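Local coordinates for viral structural protein 4 (Bombyx mori cytoplasmic polyhedrosis virus, PDB 6TZ0), which binds GTP through a P-loop domain and, alongside the viral RNA-dependent RNA polymerase, probably serves as a nucleotide-hydrolysing cofactor of transcription, at residues B[379-384]-B[485-490]; B[158-163]-B[181-186]; B[221-226]-B[245-250]; B[254-259]-B[314-319]. All coordinates share one frame; numbering follows the deposited sequence.

Contact 1: B[379-384]-B[485-490]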
loop_
_atom_site.group_PDB
_atom_site.type_symbol
_atom_site.label_atom_id
_atom_site.label_comp_id
_atom_site.label_asym_id
_atom_site.label_seq_id
_atom_site.Cartn_x
_atom_site.Cartn_y
_atom_site.Cartn_z
ATOM N N GLY B 379 2.056 -37.950 2.743
ATOM C CA GLY B 379 2.854 -38.079 3.944
ATOM C C GLY B 379 2.198 -37.420 5.144
ATOM O O GLY B 379 1.459 -36.451 5.019
ATOM N N HIS B 380 2.485 -37.959 6.327
ATOM C CA HIS B 380 1.856 -37.469 7.551
ATOM C C HIS B 380 2.884 -37.487 8.676
ATOM O O HIS B 380 3.185 -38.546 9.229
ATOM C CB HIS B 380 0.630 -38.298 7.901
ATOM C CG HIS B 380 -0.019 -37.893 9.183
ATOM N ND1 HIS B 380 0.222 -38.541 10.375
ATOM C CD2 HIS B 380 -0.855 -36.872 9.475
ATOM C CE1 HIS B 380 -0.468 -37.960 11.337
ATOM N NE2 HIS B 380 -1.125 -36.940 10.819
ATOM N N LEU B 381 3.410 -36.311 9.009
ATOM C CA LEU B 381 4.257 -36.147 10.180
ATOM C C LEU B 381 3.397 -35.867 11.401
ATOM O O LEU B 381 2.407 -35.138 11.323
ATOM C CB LEU B 381 5.249 -35.002 9.985
ATOM C CG LEU B 381 6.327 -35.157 8.920
ATOM C CD1 LEU B 381 7.119 -33.881 8.807
ATOM C CD2 LEU B 381 7.237 -36.316 9.251
ATOM N N SER B 382 3.785 -36.443 12.534
ATOM C CA SER B 382 3.095 -36.188 13.786
ATOM C C SER B 382 3.453 -34.807 14.319
ATOM O O SER B 382 4.273 -34.079 13.757
ATOM C CB SER B 382 3.439 -37.253 14.817
ATOM O OG SER B 382 2.832 -36.943 16.055
ATOM N N SER B 383 2.831 -34.443 15.433
ATOM C CA SER B 383 3.107 -33.151 16.034
ATOM C C SER B 383 4.352 -33.193 16.902
ATOM O O SER B 383 4.945 -32.144 17.168
ATOM C CB SER B 383 1.909 -32.691 16.856
ATOM O OG SER B 383 2.028 -31.326 17.176
ATOM N N ASP B 384 4.763 -34.381 17.337
ATOM C CA ASP B 384 6.002 -34.576 18.084
ATOM C C ASP B 384 7.123 -35.077 17.189
ATOM O O ASP B 384 7.987 -35.823 17.642
ATOM C CB ASP B 384 5.780 -35.546 19.239
ATOM C CG ASP B 384 4.925 -34.966 20.345
ATOM O OD1 ASP B 384 4.954 -33.734 20.537
ATOM O OD2 ASP B 384 4.228 -35.744 21.027
ATOM N N LEU B 485 2.083 -33.370 1.894
ATOM C CA LEU B 485 2.327 -33.606 3.308
ATOM C C LEU B 485 1.189 -33.064 4.158
ATOM O O LEU B 485 0.520 -32.094 3.796
ATOM C CB LEU B 485 3.625 -32.950 3.777
ATOM C CG LEU B 485 4.972 -33.512 3.352
ATOM C CD1 LEU B 485 6.071 -32.583 3.820
ATOM C CD2 LEU B 485 5.169 -34.896 3.934
ATOM N N ILE B 486 0.985 -33.707 5.302
ATOM C CA ILE B 486 0.084 -33.229 6.340
ATOM C C ILE B 486 0.901 -33.149 7.616
ATOM O O ILE B 486 1.333 -34.178 8.149
ATOM C CB ILE B 486 -1.135 -34.138 6.521
ATOM C CG1 ILE B 486 -2.009 -34.095 5.273
ATOM C CG2 ILE B 486 -1.936 -33.711 7.730
ATOM C CD1 ILE B 486 -3.066 -35.140 5.264
ATOM N N VAL B 487 1.128 -31.934 8.099
ATOM C CA VAL B 487 2.009 -31.682 9.230
ATOM C C VAL B 487 1.171 -31.140 10.377
ATOM O O VAL B 487 0.333 -30.256 10.174
ATOM C CB VAL B 487 3.131 -30.699 8.847
ATOM C CG1 VAL B 487 4.038 -30.431 10.021
ATOM C CG2 VAL B 487 3.922 -31.237 7.673
ATOM N N GLU B 488 1.379 -31.678 11.571
ATOM C CA GLU B 488 0.687 -31.228 12.765
ATOM C C GLU B 488 1.575 -30.279 13.561
ATOM O O GLU B 488 2.802 -30.362 13.527
ATOM C CB GLU B 488 0.301 -32.423 13.628
ATOM C CG GLU B 488 -0.581 -33.428 12.947
ATOM C CD GLU B 488 -0.838 -34.629 13.826
ATOM O OE1 GLU B 488 -0.278 -34.681 14.938
ATOM O OE2 GLU B 488 -1.583 -35.531 13.401
ATOM N N GLY B 489 0.935 -29.365 14.289
ATOM C CA GLY B 489 1.656 -28.409 15.099
ATOM C C GLY B 489 0.979 -28.218 16.441
ATOM O O GLY B 489 -0.157 -28.637 16.646
ATOM N N HIS B 490 1.701 -27.582 17.360
ATOM C CA HIS B 490 1.147 -27.321 18.679
ATOM C C HIS B 490 0.726 -25.883 18.920
ATOM O O HIS B 490 -0.158 -25.661 19.746
ATOM C CB HIS B 490 2.128 -27.709 19.788
ATOM C CG HIS B 490 2.270 -29.182 19.993
ATOM N ND1 HIS B 490 3.396 -29.883 19.624
ATOM C CD2 HIS B 490 1.408 -30.095 20.493
ATOM C CE1 HIS B 490 3.241 -31.156 19.939
ATOM N NE2 HIS B 490 2.036 -31.314 20.450
#
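At the edge of a P-loop nucleotide-binding sheet, His380 and Glu488 join strand 378-381 to strand 484-489 and show how a parallel pair can carry polar groups to the site at its C-terminal end. Strand 484-489 lies directly beside the P-loop strand 347-353, and the strand order resembles that of the kinase-GTPase branch of P-loop proteins. The strand parts 379-381 and 485-489 run nearly parallel, 11° apart. Ile486 N donates to Gly379 O at 2.8 Å, while the bond from Leu381 N to Ile486 O is weak.

Beyond this ladder the side chains take over. CG of His380 is anti to the backbone N (chi1 177°), and the side chain crosses Glu488 obliquely, His380 NE2 donating to Glu488 OE2 at 3.0 Å. The bond is bent; the donor lies above the carboxylate plane, and ring and carboxylate planes are 75° apart. Glu488 OE1, on the other branch, lies 3.2 Å from Ser383 N. The Glu488 side chain touches that of Thr360 and lies near that of Lys359, both GTP-binding residues, consistent with a Walker B-like place for Glu488. On the opposite face of the sheet Leu381 CD1 meets Val487 CG2 at 4.3 Å, and helix 468-476 covers both residues. His380 and Ile486 instead face helix 359-374, which follows the P-loop.

Past the strand ends, Ser383 covers one face of the His490 ring, a ring that also stacks on Tyr534. Asp384 OD1 comes to the ring's edge, near its plane, 3.2 Å from His490 CE1. Ser383 CB makes a CH-pi contact, 4.0 Å from the centroid of the His490 ring.

Contact 2: B[158-163]-B[181-186]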
loop_
_atom_site.group_PDB
_atom_site.type_symbol
_atom_site.label_atom_id
_atom_site.label_comp_id
_atom_site.label_asym_id
_atom_site.label_seq_id
_atom_site.Cartn_x
_atom_site.Cartn_y
_atom_site.Cartn_z
ATOM N N ILE B 158 -36.584 -14.854 8.267
ATOM C CA ILE B 158 -35.315 -15.545 8.077
ATOM C C ILE B 158 -35.131 -16.534 9.221
ATOM O O ILE B 158 -35.423 -16.212 10.376
ATOM C CB ILE B 158 -34.135 -14.549 8.044
ATOM C CG1 ILE B 158 -34.362 -13.452 7.021
ATOM C CG2 ILE B 158 -32.858 -15.224 7.630
ATOM C CD1 ILE B 158 -33.380 -12.333 7.145
ATOM N N PHE B 159 -34.644 -17.732 8.909
ATOM C CA PHE B 159 -34.179 -18.640 9.949
ATOM C C PHE B 159 -32.756 -18.269 10.345
ATOM O O PHE B 159 -31.994 -17.723 9.547
ATOM C CB PHE B 159 -34.200 -20.099 9.486
ATOM C CG PHE B 159 -35.572 -20.689 9.318
ATOM C CD1 PHE B 159 -36.702 -20.017 9.732
ATOM C CD2 PHE B 159 -35.718 -21.957 8.791
ATOM C CE1 PHE B 159 -37.948 -20.575 9.573
ATOM C CE2 PHE B 159 -36.964 -22.519 8.643
ATOM C CZ PHE B 159 -38.078 -21.827 9.036
ATOM N N ASP B 160 -32.376 -18.607 11.575
ATOM C CA ASP B 160 -31.048 -18.274 12.077
ATOM C C ASP B 160 -30.062 -19.427 11.880
ATOM O O ASP B 160 -29.151 -19.628 12.689
ATOM C CB ASP B 160 -31.133 -17.864 13.548
ATOM C CG ASP B 160 -29.961 -17.010 13.994
ATOM O OD1 ASP B 160 -29.091 -16.704 13.155
ATOM O OD2 ASP B 160 -29.905 -16.657 15.188
ATOM N N ASP B 161 -30.249 -20.204 10.821
ATOM C CA ASP B 161 -29.375 -21.297 10.431
ATOM C C ASP B 161 -28.454 -20.818 9.317
ATOM O O ASP B 161 -28.799 -19.922 8.552
ATOM C CB ASP B 161 -30.216 -22.485 9.957
ATOM C CG ASP B 161 -29.431 -23.767 9.857
ATOM O OD1 ASP B 161 -28.230 -23.779 10.188
ATOM O OD2 ASP B 161 -30.022 -24.776 9.434
ATOM N N GLU B 162 -27.274 -21.429 9.222
ATOM C CA GLU B 162 -26.330 -21.023 8.185
ATOM C C GLU B 162 -26.666 -21.653 6.837
ATOM O O GLU B 162 -26.528 -21.007 5.792
ATOM C CB GLU B 162 -24.904 -21.377 8.606
ATOM C CG GLU B 162 -23.830 -20.931 7.630
ATOM C CD GLU B 162 -22.430 -21.264 8.101
ATOM O OE1 GLU B 162 -22.288 -21.810 9.214
ATOM O OE2 GLU B 162 -21.469 -20.995 7.351
ATOM N N LYS B 163 -27.110 -22.913 6.854
ATOM C CA LYS B 163 -27.573 -23.592 5.647
ATOM C C LYS B 163 -28.802 -22.914 5.055
ATOM O O LYS B 163 -28.988 -22.923 3.834
ATOM C CB LYS B 163 -27.859 -25.056 5.982
ATOM C CG LYS B 163 -28.356 -25.944 4.856
ATOM C CD LYS B 163 -27.304 -26.162 3.803
ATOM C CE LYS B 163 -27.697 -27.307 2.891
ATOM N NZ LYS B 163 -28.941 -27.037 2.134
ATOM N N PRO B 181 -36.171 -7.503 9.664
ATOM C CA PRO B 181 -36.680 -8.850 9.412
ATOM C C PRO B 181 -37.094 -9.514 10.714
ATOM O O PRO B 181 -36.777 -9.055 11.810
ATOM C CB PRO B 181 -35.479 -9.559 8.793
ATOM C CG PRO B 181 -34.333 -8.922 9.445
ATOM C CD PRO B 181 -34.703 -7.485 9.658
ATOM N N HIS B 182 -37.805 -10.620 10.577
ATOM C CA HIS B 182 -38.222 -11.419 11.719
ATOM C C HIS B 182 -37.344 -12.659 11.769
ATOM O O HIS B 182 -37.495 -13.567 10.951
ATOM C CB HIS B 182 -39.695 -11.792 11.614
ATOM C CG HIS B 182 -40.222 -12.477 12.832
ATOM N ND1 HIS B 182 -40.161 -13.842 13.000
ATOM C CD2 HIS B 182 -40.804 -11.984 13.949
ATOM C CE1 HIS B 182 -40.688 -14.161 14.168
ATOM N NE2 HIS B 182 -41.087 -13.053 14.762
ATOM N N ILE B 183 -36.434 -12.701 12.729
ATOM C CA ILE B 183 -35.411 -13.735 12.799
ATOM C C ILE B 183 -35.862 -14.812 13.772
ATOM O O ILE B 183 -36.176 -14.520 14.930
ATOM C CB ILE B 183 -34.063 -13.131 13.217
ATOM C CG1 ILE B 183 -33.666 -12.060 12.204
ATOM C CG2 ILE B 183 -33.002 -14.203 13.293
ATOM C CD1 ILE B 183 -32.580 -11.167 12.667
ATOM N N ILE B 184 -35.896 -16.055 13.308
ATOM C CA ILE B 184 -36.373 -17.183 14.100
ATOM C C ILE B 184 -35.159 -17.938 14.624
ATOM O O ILE B 184 -34.346 -18.407 13.817
ATOM C CB ILE B 184 -37.269 -18.109 13.271
ATOM C CG1 ILE B 184 -38.478 -17.349 12.754
ATOM C CG2 ILE B 184 -37.710 -19.291 14.091
ATOM C CD1 ILE B 184 -39.316 -18.145 11.816
ATOM N N PRO B 185 -34.998 -18.088 15.936
ATOM C CA PRO B 185 -33.827 -18.792 16.460
ATOM C C PRO B 185 -33.919 -20.297 16.269
ATOM O O PRO B 185 -35.001 -20.877 16.185
ATOM C CB PRO B 185 -33.841 -18.428 17.948
ATOM C CG PRO B 185 -35.259 -18.162 18.244
ATOM C CD PRO B 185 -35.829 -17.530 17.015
ATOM N N THR B 186 -32.750 -20.924 16.188
ATOM C CA THR B 186 -32.624 -22.365 16.036
ATOM C C THR B 186 -31.857 -22.911 17.229
ATOM O O THR B 186 -30.797 -22.386 17.577
ATOM C CB THR B 186 -31.903 -22.727 14.735
ATOM O OG1 THR B 186 -30.577 -22.190 14.758
ATOM C CG2 THR B 186 -32.645 -22.169 13.533
#
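Ile158 meets Pro181 and Ile183 where two short strands, 157-159 and 182-184, lie side by side. Its N donates to His182 O at 3.1 Å, and its O receives Ile184 N at 3.0 Å, so this one residue brackets Ile183 from both directions, as in regular parallel pairing. The CD1 end of Ile158 crosses obliquely to Pro181, touching CB of that proline at 3.8 Å. Tyr583 of the neighbouring RNA-dependent RNA polymerase chain packs on Ile158 and Ile183 together, and so lies against the face on which both sit.

Phe159 turns to the other face, beside Ile184. The two side chains point the same way, and the isoleucine presents its tip to the ring's edge, Ile184 CD1 lying near the ring plane and 3.6 Å from Phe159 CE1. Leu198 of helix 196-201 packs on both, and Tyr16 and Tyr164 add further aromatic contacts to Phe159.

Asp160 continues the ladder past the end of the strand, its N bonding to Ile184 O at 3.0 Å with a bent geometry. Its CG is anti to the backbone N (chi1 -158°), which sets CG 4.2 Å from Ile183 CG2. Lys585 of the polymerase chain packs against this aspartate.

Asp161 then leaves the pair, with CB 4.3 Å from Thr186 CG2. It occupies the N-cap position of helix 162-166: OD1 accepts a weak bond from Glu162 N, and OD2 is bonded to Tyr16 OH. Two adjacent parallel strands, with helices 162-166 and 170-176 in the connection, make this a beta-alpha-beta crossover, the face of Ile158 and Ile183 set against the polymerase.

Contact 3: B[221-226]-B[245-250]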
loop_
_atom_site.group_PDB
_atom_site.type_symbol
_atom_site.label_atom_id
_atom_site.label_comp_id
_atom_site.label_asym_id
_atom_site.label_seq_id
_atom_site.Cartn_x
_atom_site.Cartn_y
_atom_site.Cartn_z
ATOM N N LEU B 221 -55.559 -35.155 18.056
ATOM C CA LEU B 221 -54.678 -35.110 16.906
ATOM C C LEU B 221 -55.453 -35.418 15.636
ATOM O O LEU B 221 -56.417 -36.186 15.643
ATOM C CB LEU B 221 -53.519 -36.089 17.076
ATOM C CG LEU B 221 -52.615 -35.787 18.273
ATOM C CD1 LEU B 221 -51.515 -36.810 18.378
ATOM C CD2 LEU B 221 -52.046 -34.400 18.204
ATOM N N SER B 222 -55.019 -34.805 14.541
ATOM C CA SER B 222 -55.659 -34.940 13.244
ATOM C C SER B 222 -54.571 -34.940 12.186
ATOM O O SER B 222 -53.489 -34.393 12.426
ATOM C CB SER B 222 -56.661 -33.803 13.007
ATOM O OG SER B 222 -56.009 -32.554 12.990
ATOM N N PRO B 223 -54.803 -35.570 11.024
ATOM C CA PRO B 223 -53.759 -35.587 9.990
ATOM C C PRO B 223 -53.469 -34.222 9.408
ATOM O O PRO B 223 -52.318 -33.942 9.058
ATOM C CB PRO B 223 -54.335 -36.522 8.920
ATOM C CG PRO B 223 -55.355 -37.316 9.604
ATOM C CD PRO B 223 -55.937 -36.434 10.653
ATOM N N MET B 224 -54.470 -33.358 9.317
ATOM C CA MET B 224 -54.350 -32.078 8.640
ATOM C C MET B 224 -53.756 -30.988 9.515
ATOM O O MET B 224 -53.715 -29.834 9.087
ATOM C CB MET B 224 -55.724 -31.634 8.136
ATOM C CG MET B 224 -56.300 -32.518 7.049
ATOM S SD MET B 224 -56.927 -34.076 7.700
ATOM C CE MET B 224 -57.848 -34.692 6.294
ATOM N N THR B 225 -53.322 -31.305 10.708
ATOM C CA THR B 225 -52.831 -30.275 11.611
ATOM C C THR B 225 -51.468 -30.600 12.201
ATOM O O THR B 225 -50.644 -29.700 12.369
ATOM C CB THR B 225 -53.879 -30.068 12.725
ATOM O OG1 THR B 225 -55.139 -29.748 12.127
ATOM C CG2 THR B 225 -53.498 -28.944 13.676
ATOM N N ARG B 226 -51.191 -31.864 12.492
ATOM C CA ARG B 226 -50.008 -32.233 13.247
ATOM C C ARG B 226 -49.138 -33.186 12.441
ATOM O O ARG B 226 -49.633 -33.972 11.630
ATOM C CB ARG B 226 -50.396 -32.889 14.576
ATOM C CG ARG B 226 -51.323 -32.049 15.433
ATOM C CD ARG B 226 -50.660 -30.802 15.969
ATOM N NE ARG B 226 -49.614 -31.052 16.952
ATOM C CZ ARG B 226 -49.826 -31.115 18.260
ATOM N NH1 ARG B 226 -51.051 -30.959 18.735
ATOM N NH2 ARG B 226 -48.822 -31.331 19.093
ATOM N N TYR B 245 -51.479 -44.705 13.287
ATOM C CA TYR B 245 -50.888 -43.474 12.775
ATOM C C TYR B 245 -50.682 -43.551 11.266
ATOM O O TYR B 245 -49.699 -43.042 10.729
ATOM C CB TYR B 245 -49.577 -43.178 13.494
ATOM C CG TYR B 245 -49.759 -42.686 14.909
ATOM C CD1 TYR B 245 -49.924 -41.337 15.171
ATOM C CD2 TYR B 245 -49.800 -43.570 15.975
ATOM C CE1 TYR B 245 -50.099 -40.875 16.451
ATOM C CE2 TYR B 245 -49.980 -43.121 17.259
ATOM C CZ TYR B 245 -50.126 -41.772 17.492
ATOM O OH TYR B 245 -50.301 -41.316 18.773
ATOM N N GLY B 246 -51.629 -44.180 10.568
ATOM C CA GLY B 246 -51.457 -44.439 9.149
ATOM C C GLY B 246 -51.609 -43.214 8.275
ATOM O O GLY B 246 -50.882 -43.059 7.290
ATOM N N GLU B 247 -52.544 -42.332 8.608
ATOM C CA GLU B 247 -52.762 -41.150 7.789
ATOM C C GLU B 247 -51.852 -39.991 8.151
ATOM O O GLU B 247 -51.965 -38.927 7.536
ATOM C CB GLU B 247 -54.211 -40.679 7.893
ATOM C CG GLU B 247 -55.227 -41.600 7.249
ATOM C CD GLU B 247 -56.627 -41.030 7.312
ATOM O OE1 GLU B 247 -56.810 -39.972 7.951
ATOM O OE2 GLU B 247 -57.546 -41.635 6.723
ATOM N N TYR B 248 -50.967 -40.150 9.123
ATOM C CA TYR B 248 -50.147 -39.022 9.523
ATOM C C TYR B 248 -48.826 -39.070 8.773
ATOM O O TYR B 248 -48.435 -40.098 8.220
ATOM C CB TYR B 248 -49.880 -38.997 11.034
ATOM C CG TYR B 248 -51.073 -38.767 11.955
ATOM C CD1 TYR B 248 -52.358 -38.600 11.471
ATOM C CD2 TYR B 248 -50.890 -38.632 13.312
ATOM C CE1 TYR B 248 -53.415 -38.391 12.317
ATOM C CE2 TYR B 248 -51.950 -38.407 14.164
ATOM C CZ TYR B 248 -53.208 -38.282 13.653
ATOM O OH TYR B 248 -54.281 -38.059 14.476
ATOM N N VAL B 249 -48.138 -37.938 8.758
ATOM C CA VAL B 249 -46.830 -37.829 8.134
ATOM C C VAL B 249 -45.779 -37.739 9.234
ATOM O O VAL B 249 -45.987 -37.076 10.257
ATOM C CB VAL B 249 -46.792 -36.638 7.149
ATOM C CG1 VAL B 249 -47.103 -35.318 7.827
ATOM C CG2 VAL B 249 -45.480 -36.588 6.402
ATOM N N PHE B 250 -44.686 -38.475 9.064
ATOM C CA PHE B 250 -43.652 -38.554 10.086
ATOM C C PHE B 250 -42.482 -37.685 9.653
ATOM O O PHE B 250 -42.066 -37.731 8.494
ATOM C CB PHE B 250 -43.131 -39.981 10.325
ATOM C CG PHE B 250 -44.121 -40.949 10.955
ATOM C CD1 PHE B 250 -45.450 -40.630 11.170
ATOM C CD2 PHE B 250 -43.663 -42.166 11.426
ATOM C CE1 PHE B 250 -46.313 -41.522 11.761
ATOM C CE2 PHE B 250 -44.521 -43.061 12.031
ATOM C CZ PHE B 250 -45.846 -42.734 12.197
#
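The Tyr248 ring lies against the backbone of Leu221 to Pro223, with Ser222 O over one of its faces. Along the CE1 side the proline packs obliquely, Pro223 CG approaching Tyr248 CE1 to 3.5 Å. Toward the other side of the ring Leu221 CB sits 4.0 Å from Tyr248 CE2. Tyr248 OH lies 3.1 Å from Leu221 O. CG of Tyr248 lies beside the backbone N (chi1 -66°), and the side chain as a whole crosses Pro223 at a slant.

Each partner comes from a tight bend at the protein surface. Pro223 and Met224 have the backbone angles of a type I turn leading into strand 226-230, and Gly246 and Glu247 form a similar turn after helix 236-242. The first bend is also tied by Thr225 OG1 and Ser222 OG, which are hydrogen-bonded, 3.1 Å apart. Within the same segment Leu221 CD2 lies over one face of the Arg226 guanidinium, toward its rim, and NE of that arginine is bonded to Arg204 O. Pro216 and Ile228 also pack on Tyr248. At the exposed margin the extended Glu247 crosses the proline obliquely, with its CB 3.9 Å from Pro223 CG.

Contact 4: B[254-259]-B[314-319]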
loop_
_atom_site.group_PDB
_atom_site.type_symbol
_atom_site.label_atom_id
_atom_site.label_comp_id
_atom_site.label_asym_id
_atom_site.label_seq_id
_atom_site.Cartn_x
_atom_site.Cartn_y
_atom_site.Cartn_z
ATOM N N GLU B 254 -31.820 -37.616 10.316
ATOM C CA GLU B 254 -30.808 -38.564 9.894
ATOM C C GLU B 254 -29.645 -38.707 10.861
ATOM O O GLU B 254 -28.869 -39.652 10.718
ATOM C CB GLU B 254 -30.268 -38.170 8.514
ATOM C CG GLU B 254 -31.325 -38.112 7.425
ATOM C CD GLU B 254 -31.923 -39.461 7.102
ATOM O OE1 GLU B 254 -31.210 -40.477 7.213
ATOM O OE2 GLU B 254 -33.114 -39.508 6.739
ATOM N N GLY B 255 -29.499 -37.806 11.825
ATOM C CA GLY B 255 -28.429 -37.867 12.792
ATOM C C GLY B 255 -28.903 -38.312 14.160
ATOM O O GLY B 255 -29.983 -38.889 14.320
ATOM N N CYS B 256 -28.070 -38.050 15.162
ATOM C CA CYS B 256 -28.380 -38.399 16.537
ATOM C C CYS B 256 -28.001 -37.256 17.459
ATOM O O CYS B 256 -27.153 -36.424 17.142
ATOM C CB CYS B 256 -27.652 -39.670 16.990
ATOM S SG CYS B 256 -28.245 -41.166 16.236
ATOM N N LEU B 257 -28.655 -37.226 18.611
ATOM C CA LEU B 257 -28.267 -36.352 19.705
ATOM C C LEU B 257 -28.170 -37.207 20.954
ATOM O O LEU B 257 -29.136 -37.876 21.327
ATOM C CB LEU B 257 -29.259 -35.200 19.877
ATOM C CG LEU B 257 -28.885 -34.098 20.860
ATOM C CD1 LEU B 257 -29.266 -32.781 20.276
ATOM C CD2 LEU B 257 -29.648 -34.275 22.147
ATOM N N ILE B 258 -27.009 -37.187 21.590
ATOM C CA ILE B 258 -26.716 -38.022 22.744
ATOM C C ILE B 258 -26.503 -37.112 23.943
ATOM O O ILE B 258 -25.861 -36.066 23.820
ATOM C CB ILE B 258 -25.471 -38.886 22.480
ATOM C CG1 ILE B 258 -25.626 -39.645 21.170
ATOM C CG2 ILE B 258 -25.275 -39.892 23.584
ATOM C CD1 ILE B 258 -24.358 -40.272 20.690
ATOM N N THR B 259 -27.051 -37.489 25.094
ATOM C CA THR B 259 -26.729 -36.836 26.355
ATOM C C THR B 259 -25.934 -37.801 27.220
ATOM O O THR B 259 -26.319 -38.961 27.377
ATOM C CB THR B 259 -27.979 -36.363 27.099
ATOM O OG1 THR B 259 -28.812 -37.483 27.400
ATOM C CG2 THR B 259 -28.750 -35.369 26.265
ATOM N N MET B 314 -27.032 -41.239 28.732
ATOM C CA MET B 314 -28.307 -41.045 29.404
ATOM C C MET B 314 -29.489 -41.134 28.452
ATOM O O MET B 314 -30.550 -41.621 28.853
ATOM C CB MET B 314 -28.338 -39.686 30.102
ATOM C CG MET B 314 -27.301 -39.510 31.182
ATOM S SD MET B 314 -27.276 -37.837 31.847
ATOM C CE MET B 314 -28.790 -37.823 32.797
ATOM N N LYS B 315 -29.332 -40.686 27.205
ATOM C CA LYS B 315 -30.435 -40.602 26.255
ATOM C C LYS B 315 -29.880 -40.429 24.845
ATOM O O LYS B 315 -28.932 -39.670 24.646
ATOM C CB LYS B 315 -31.354 -39.426 26.606
ATOM C CG LYS B 315 -32.609 -39.340 25.784
ATOM C CD LYS B 315 -33.474 -38.194 26.254
ATOM C CE LYS B 315 -34.734 -38.088 25.426
ATOM N NZ LYS B 315 -35.585 -36.955 25.872
ATOM N N ILE B 316 -30.467 -41.142 23.878
ATOM C CA ILE B 316 -30.188 -40.952 22.455
ATOM C C ILE B 316 -31.509 -40.758 21.725
ATOM O O ILE B 316 -32.406 -41.599 21.825
ATOM C CB ILE B 316 -29.428 -42.136 21.828
ATOM C CG1 ILE B 316 -28.034 -42.267 22.400
ATOM C CG2 ILE B 316 -29.265 -41.948 20.339
ATOM C CD1 ILE B 316 -27.326 -43.515 21.948
ATOM N N SER B 317 -31.620 -39.664 20.982
ATOM C CA SER B 317 -32.773 -39.383 20.148
ATOM C C SER B 317 -32.314 -39.079 18.732
ATOM O O SER B 317 -31.178 -38.642 18.528
ATOM C CB SER B 317 -33.565 -38.191 20.699
ATOM O OG SER B 317 -34.039 -38.459 22.004
ATOM N N PRO B 318 -33.159 -39.325 17.730
ATOM C CA PRO B 318 -32.835 -38.864 16.376
ATOM C C PRO B 318 -32.885 -37.349 16.285
ATOM O O PRO B 318 -33.755 -36.702 16.872
ATOM C CB PRO B 318 -33.923 -39.508 15.513
ATOM C CG PRO B 318 -34.397 -40.652 16.302
ATOM C CD PRO B 318 -34.320 -40.226 17.725
ATOM N N HIS B 319 -31.936 -36.784 15.549
ATOM C CA HIS B 319 -31.802 -35.340 15.468
ATOM C C HIS B 319 -31.344 -35.000 14.060
ATOM O O HIS B 319 -30.901 -35.870 13.316
ATOM C CB HIS B 319 -30.825 -34.827 16.531
ATOM C CG HIS B 319 -30.842 -33.345 16.707
ATOM N ND1 HIS B 319 -31.835 -32.690 17.399
ATOM C CD2 HIS B 319 -30.007 -32.384 16.251
ATOM C CE1 HIS B 319 -31.598 -31.392 17.382
ATOM N NE2 HIS B 319 -30.500 -31.180 16.682
#
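Gly255 and His319 begin an antiparallel ladder at the edge of a four-stranded sheet, in which strand 313-319 is outermost within the chain and strand 255-261 lies next to it. The sequence of bonds illustrates how such a pair shares out its polar groups. Gly255 N gives its hydrogen to His319 O at 2.8 Å, and Gly255 O takes that of His319 N at 3.1 Å. The latter donor stands above the carbonyl plane, 68° out of it. At Leu257 and Ser317 the exchange is more regular: Leu257 N to Ser317 O measures 2.9 Å and the return bond from Ser317 N is nearly straight.

Cys256 and Ile258 turn their backbone bonds the other way, to Val271 and Met269 of strand 266-271. Pro318, which lacks an N-H, falls in a non-hydrogen-bonded pair with Cys256 and therefore costs the ladder nothing.

A classic beta bulge ends the register. Thr259 N bonds to Lys315 O, but Thr259 O faces two residues, accepting Met314 N at 2.7 Å and, weakly, Lys315 N at 3.5 Å.

Two polar side chains find partners outside the pair: Ser317 OG is bonded to Asn231 ND2, and His319 NE2 to Gln188 O. Ile258 and Ile316 lie side by side on the opposite face, their CG1 atoms 3.8 Å apart. Next to the histidine, CD1 of Leu257 lies over the centre of one face of the His319 ring in a CH-pi contact, 3.8 Å from the centroid and only 8° off the normal.

Taken together, the four contacts show chemistry following location. Contact 1 is the most buried and the only one near the GTP-binding residues; there, hydrogen-bonding side chains supplement a short parallel ladder. Contact 2 is also a parallel pair, but partly buried, with apolar side chains on both faces of its strands and polar residues just beyond, and the only one touched by the polymerase chain. Contact 4, similarly intermediate in burial, relies on a longer antiparallel backbone ladder. Contact 3 lies at the surface without regular strands and depends on one tyrosine packed against a proline turn. Contacts 3 and 4 adjoin in the sequence, through 245-250 and 254-259, but do not otherwise touch.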